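Local coordinates for oxalate-binding protein (PDB 1O4T) that binds oxalate together with a manganese ion and probably acts as an oxalate decarboxylase, working as a homodimer of cupin subunits, at residues E88-I100 against C106-N118. Numbering follows the deposited sequence.
With MN (manganese (II) ion), chain C.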
loop_
_atom_site.group_PDB
_atom_site.type_symbol
_atom_site.label_atom_id
_atom_site.label_comp_id
_atom_site.label_asym_id
_atom_site.label_seq_id
_atom_site.Cartn_x
_atom_site.Cartn_y
_atom_site.Cartn_z
ATOM N N GLU A 88 4.043 12.778 -9.729
ATOM C CA GLU A 88 5.324 13.225 -9.230
ATOM C C GLU A 88 5.142 14.290 -8.145
ATOM O O GLU A 88 4.140 14.974 -8.080
ATOM C CB GLU A 88 6.107 13.872 -10.390
ATOM C CG GLU A 88 6.861 12.891 -11.238
ATOM C CD GLU A 88 7.422 13.540 -12.505
ATOM O OE1 GLU A 88 7.906 12.779 -13.381
ATOM O OE2 GLU A 88 7.355 14.792 -12.612
ATOM N N GLY A 89 6.149 14.451 -7.318
ATOM C CA GLY A 89 6.117 15.469 -6.298
ATOM C C GLY A 89 7.351 15.480 -5.421
ATOM O O GLY A 89 8.392 14.950 -5.785
ATOM N N VAL A 90 7.229 16.139 -4.273
ATOM C CA VAL A 90 8.337 16.288 -3.350
ATOM C C VAL A 90 7.854 15.900 -1.946
ATOM O O VAL A 90 6.843 16.411 -1.456
ATOM C CB VAL A 90 8.869 17.708 -3.339
ATOM C CG1 VAL A 90 10.027 17.787 -2.419
ATOM C CG2 VAL A 90 9.292 18.149 -4.714
ATOM N N PHE A 91 8.555 14.939 -1.351
ATOM C CA PHE A 91 8.347 14.470 -0.004
ATOM C C PHE A 91 9.339 15.149 0.932
ATOM O O PHE A 91 10.549 15.191 0.657
ATOM C CB PHE A 91 8.591 12.968 0.002
ATOM C CG PHE A 91 8.445 12.336 1.342
ATOM C CD1 PHE A 91 7.217 12.323 1.988
ATOM C CD2 PHE A 91 9.507 11.710 1.946
ATOM C CE1 PHE A 91 7.049 11.715 3.220
ATOM C CE2 PHE A 91 9.333 11.083 3.217
ATOM C CZ PHE A 91 8.101 11.109 3.835
ATOM N N HIS A 92 8.834 15.742 1.996
ATOM C CA HIS A 92 9.673 16.350 3.001
ATOM C C HIS A 92 9.684 15.448 4.222
ATOM O O HIS A 92 8.625 15.137 4.757
ATOM C CB HIS A 92 9.137 17.731 3.410
ATOM C CG HIS A 92 10.002 18.457 4.402
ATOM N ND1 HIS A 92 10.952 19.385 4.025
ATOM C CD2 HIS A 92 10.066 18.391 5.756
ATOM C CE1 HIS A 92 11.567 19.853 5.096
ATOM N NE2 HIS A 92 11.041 19.277 6.162
ATOM N N ASP A 93 10.864 15.060 4.674
ATOM C CA ASP A 93 10.992 14.350 5.950
ATOM C C ASP A 93 12.414 14.526 6.521
ATOM O O ASP A 93 13.395 14.692 5.777
ATOM C CB ASP A 93 10.550 12.901 5.741
ATOM C CG ASP A 93 10.769 11.989 6.958
ATOM O OD1 ASP A 93 9.786 11.583 7.617
ATOM O OD2 ASP A 93 11.899 11.570 7.284
ATOM N N ASN A 94 12.496 14.578 7.854
ATOM C CA ASN A 94 13.745 14.863 8.573
ATOM C C ASN A 94 14.487 16.090 8.018
ATOM O O ASN A 94 15.714 16.088 7.873
ATOM C CB ASN A 94 14.645 13.618 8.567
ATOM C CG ASN A 94 15.781 13.720 9.534
ATOM O OD1 ASN A 94 15.595 14.018 10.701
ATOM N ND2 ASN A 94 16.975 13.505 9.046
ATOM N N GLY A 95 13.731 17.142 7.708
ATOM C CA GLY A 95 14.323 18.407 7.298
ATOM C C GLY A 95 14.838 18.427 5.874
ATOM O O GLY A 95 15.559 19.353 5.507
ATOM N N LYS A 96 14.451 17.428 5.063
ATOM C CA LYS A 96 14.959 17.304 3.683
ATOM C C LYS A 96 13.822 17.168 2.669
ATOM O O LYS A 96 12.860 16.484 2.925
ATOM C CB LYS A 96 15.888 16.079 3.559
ATOM N N ASP A 97 13.947 17.826 1.519
ATOM C CA ASP A 97 13.074 17.540 0.368
ATOM C C ASP A 97 13.685 16.530 -0.579
ATOM O O ASP A 97 14.827 16.691 -0.997
ATOM C CB ASP A 97 12.798 18.801 -0.431
ATOM C CG ASP A 97 12.085 19.844 0.382
ATOM O OD1 ASP A 97 11.213 19.520 1.202
ATOM O OD2 ASP A 97 12.345 21.034 0.258
ATOM N N VAL A 98 12.882 15.544 -0.953
ATOM C CA VAL A 98 13.271 14.469 -1.854
ATOM C C VAL A 98 12.194 14.364 -2.948
ATOM O O VAL A 98 11.022 14.205 -2.623
ATOM C CB VAL A 98 13.348 13.148 -1.056
ATOM C CG1 VAL A 98 13.452 11.935 -1.968
ATOM C CG2 VAL A 98 14.527 13.191 -0.063
ATOM N N PRO A 99 12.556 14.479 -4.226
ATOM C CA PRO A 99 11.585 14.248 -5.282
ATOM C C PRO A 99 11.179 12.792 -5.377
ATOM O O PRO A 99 12.028 11.902 -5.291
ATOM C CB PRO A 99 12.284 14.688 -6.571
ATOM C CG PRO A 99 13.701 15.008 -6.228
ATOM C CD PRO A 99 13.873 14.881 -4.738
ATOM N N ILE A 100 9.871 12.582 -5.556
ATOM C CA ILE A 100 9.285 11.272 -5.583
ATOM C C ILE A 100 8.415 11.090 -6.817
ATOM O O ILE A 100 8.028 12.070 -7.498
ATOM C CB ILE A 100 8.534 10.931 -4.271
ATOM C CG1 ILE A 100 7.579 12.025 -3.781
ATOM C CG2 ILE A 100 9.542 10.674 -3.162
ATOM C CD1 ILE A 100 6.274 12.075 -4.486
ATOM N N CYS A 106 7.662 6.157 0.879
ATOM C CA CYS A 106 8.100 7.206 1.822
ATOM C C CYS A 106 7.769 6.765 3.214
ATOM O O CYS A 106 6.596 6.516 3.503
ATOM C CB CYS A 106 7.395 8.521 1.522
ATOM S SG CYS A 106 7.477 9.013 -0.201
ATOM N N PHE A 107 8.784 6.658 4.059
ATOM C CA PHE A 107 8.672 6.185 5.431
ATOM C C PHE A 107 8.914 7.312 6.430
ATOM O O PHE A 107 9.983 7.961 6.422
ATOM C CB PHE A 107 9.687 5.071 5.686
ATOM C CG PHE A 107 9.549 4.440 7.030
ATOM C CD1 PHE A 107 8.490 3.591 7.290
ATOM C CD2 PHE A 107 10.450 4.715 8.045
ATOM C CE1 PHE A 107 8.337 3.008 8.552
ATOM C CE2 PHE A 107 10.302 4.153 9.297
ATOM C CZ PHE A 107 9.242 3.323 9.558
ATOM N N THR A 108 7.927 7.567 7.283
ATOM C CA THR A 108 8.073 8.567 8.355
ATOM C C THR A 108 7.943 7.908 9.712
ATOM O O THR A 108 6.938 7.283 10.012
ATOM C CB THR A 108 7.031 9.664 8.219
ATOM O OG1 THR A 108 7.249 10.369 7.009
ATOM C CG2 THR A 108 7.218 10.726 9.267
ATOM N N ASP A 109 8.972 8.052 10.528
ATOM C CA ASP A 109 9.061 7.310 11.768
ATOM C C ASP A 109 8.456 8.120 12.898
ATOM O O ASP A 109 8.183 9.323 12.748
ATOM C CB ASP A 109 10.531 6.989 12.078
ATOM C CG ASP A 109 10.708 5.660 12.789
ATOM O OD1 ASP A 109 9.743 5.129 13.394
ATOM O OD2 ASP A 109 11.800 5.075 12.781
ATOM N N SER A 110 8.281 7.472 14.048
ATOM C CA SER A 110 7.716 8.136 15.229
ATOM C C SER A 110 8.629 9.299 15.585
ATOM O O SER A 110 9.833 9.151 15.601
ATOM C CB SER A 110 7.604 7.110 16.377
ATOM O OG SER A 110 6.992 7.633 17.573
ATOM N N GLY A 111 8.053 10.460 15.872
ATOM C CA GLY A 111 8.822 11.614 16.277
ATOM C C GLY A 111 9.213 12.524 15.144
ATOM O O GLY A 111 9.611 13.651 15.400
ATOM N N GLU A 112 9.121 12.040 13.897
ATOM C CA GLU A 112 9.406 12.867 12.726
ATOM C C GLU A 112 8.169 13.599 12.205
ATOM O O GLU A 112 7.050 13.171 12.402
ATOM C CB GLU A 112 9.961 12.026 11.586
ATOM C CG GLU A 112 11.141 11.161 11.955
ATOM C CD GLU A 112 11.802 10.512 10.750
ATOM O OE1 GLU A 112 11.112 10.016 9.808
ATOM O OE2 GLU A 112 13.043 10.493 10.762
ATOM N N SER A 113 8.401 14.683 11.490
ATOM C CA SER A 113 7.352 15.441 10.834
ATOM C C SER A 113 7.563 15.326 9.343
ATOM O O SER A 113 8.715 15.230 8.890
ATOM C CB SER A 113 7.411 16.905 11.235
ATOM O OG SER A 113 7.286 17.067 12.630
ATOM N N HIS A 114 6.459 15.330 8.580
ATOM C CA HIS A 114 6.528 15.262 7.130
ATOM C C HIS A 114 5.445 16.084 6.421
ATOM O O HIS A 114 4.498 16.579 7.066
ATOM C CB HIS A 114 6.510 13.787 6.606
ATOM C CG HIS A 114 5.206 13.064 6.787
ATOM N ND1 HIS A 114 5.038 11.751 6.390
ATOM C CD2 HIS A 114 4.047 13.421 7.391
ATOM C CE1 HIS A 114 3.821 11.338 6.714
ATOM N NE2 HIS A 114 3.196 12.330 7.324
ATOM N N SER A 115 5.624 16.205 5.096
ATOM C CA SER A 115 4.686 16.884 4.207
ATOM C C SER A 115 4.899 16.299 2.839
ATOM O O SER A 115 5.908 15.615 2.615
ATOM C CB SER A 115 4.932 18.389 4.155
ATOM O OG SER A 115 6.202 18.695 3.652
ATOM N N ILE A 116 3.987 16.574 1.914
ATOM C CA ILE A 116 4.171 16.122 0.545
ATOM C C ILE A 116 3.456 17.071 -0.385
ATOM O O ILE A 116 2.319 17.485 -0.101
ATOM C CB ILE A 116 3.675 14.634 0.380
ATOM C CG1 ILE A 116 3.899 14.115 -1.039
ATOM C CG2 ILE A 116 2.219 14.478 0.762
ATOM C CD1 ILE A 116 3.889 12.548 -1.138
ATOM N N GLU A 117 4.132 17.446 -1.465
ATOM C CA GLU A 117 3.586 18.392 -2.432
ATOM C C GLU A 117 3.593 17.846 -3.859
ATOM O O GLU A 117 4.591 17.251 -4.324
ATOM C CB GLU A 117 4.376 19.701 -2.392
ATOM C CG GLU A 117 3.703 20.804 -3.187
ATOM C CD GLU A 117 4.367 22.167 -3.049
ATOM O OE1 GLU A 117 5.053 22.411 -2.034
ATOM O OE2 GLU A 117 4.165 23.003 -3.957
ATOM N N ASN A 118 2.489 18.094 -4.571
ATOM C CA ASN A 118 2.430 17.803 -6.002
ATOM C C ASN A 118 3.043 18.939 -6.839
ATOM O O ASN A 118 2.419 19.962 -7.077
ATOM C CB ASN A 118 0.994 17.513 -6.455
ATOM C CG ASN A 118 0.910 17.119 -7.908
ATOM O OD1 ASN A 118 1.933 17.087 -8.594
ATOM N ND2 ASN A 118 -0.313 16.817 -8.394
HETATM MN MN MN C . 1.208 12.032 8.112
HETATM O O HOH W 1 2.240 14.884 -10.455
HETATM O O HOH W 2 6.591 18.882 0.774
#
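Phe-91 reaches from strand 88-93 into the interior, where its ring lies against Cys-106. With CG anti to the backbone N (chi1 179°), the ring is carried over Cys-106 CB and its CZ end is brought near Thr-108. Phe-91 CB and CG are nearest the sulfur of Cys-106, with Cys-106 SG 3.8 Å from CG. Phe-91 CD1 comes up to the carbonyl O of Ser-115, and its CE1 lies 3.8 Å from His-114 ND1, the two rings meeting rim to rim. At the tip, CZ meets Thr-108 OG1 at the ring edge. Over one face of the Phe-91 ring sits Cys-106 CB, 3.5 Å from the centroid and almost on its normal, a CH-pi contact beside which SG makes a sulfur-aromatic one. Thr-108 OG1 donates to Asp-93 OD1 (2.9 Å), arriving on the anti side, 33° out of the carboxylate plane, and weakly accepts from His-114 ND1. Through this weak bond Thr-108, itself held by Asp-93, probably helps set the rotation of the His-114 imidazole, whose NE2 binds manganese at 2.2 Å. Glu-112 OE1 approaches Asp-93 OD1 to 3.0 Å, a proximity of like groups that may favour protonation of one carboxylate; the N-H of Asp-109 bonds to the same OE1. Alongside, strands 88-93 and 113-117 run antiparallel, with Val-90/Glu-117 and His-92/Ser-115 as hydrogen-bonded pairs. On the Phe-91 side, Ile-116 CD1 touches Ile-100 CD1 at 4.1 Å. Val-20 of the second subunit also packs on Phe-91 and Ile-100. The two sheets form the double-stranded beta-helix (cupin) barrel, whose interior holds the manganese site, where His-114 joins His-73, His-75 and Glu-80 beside oxalate.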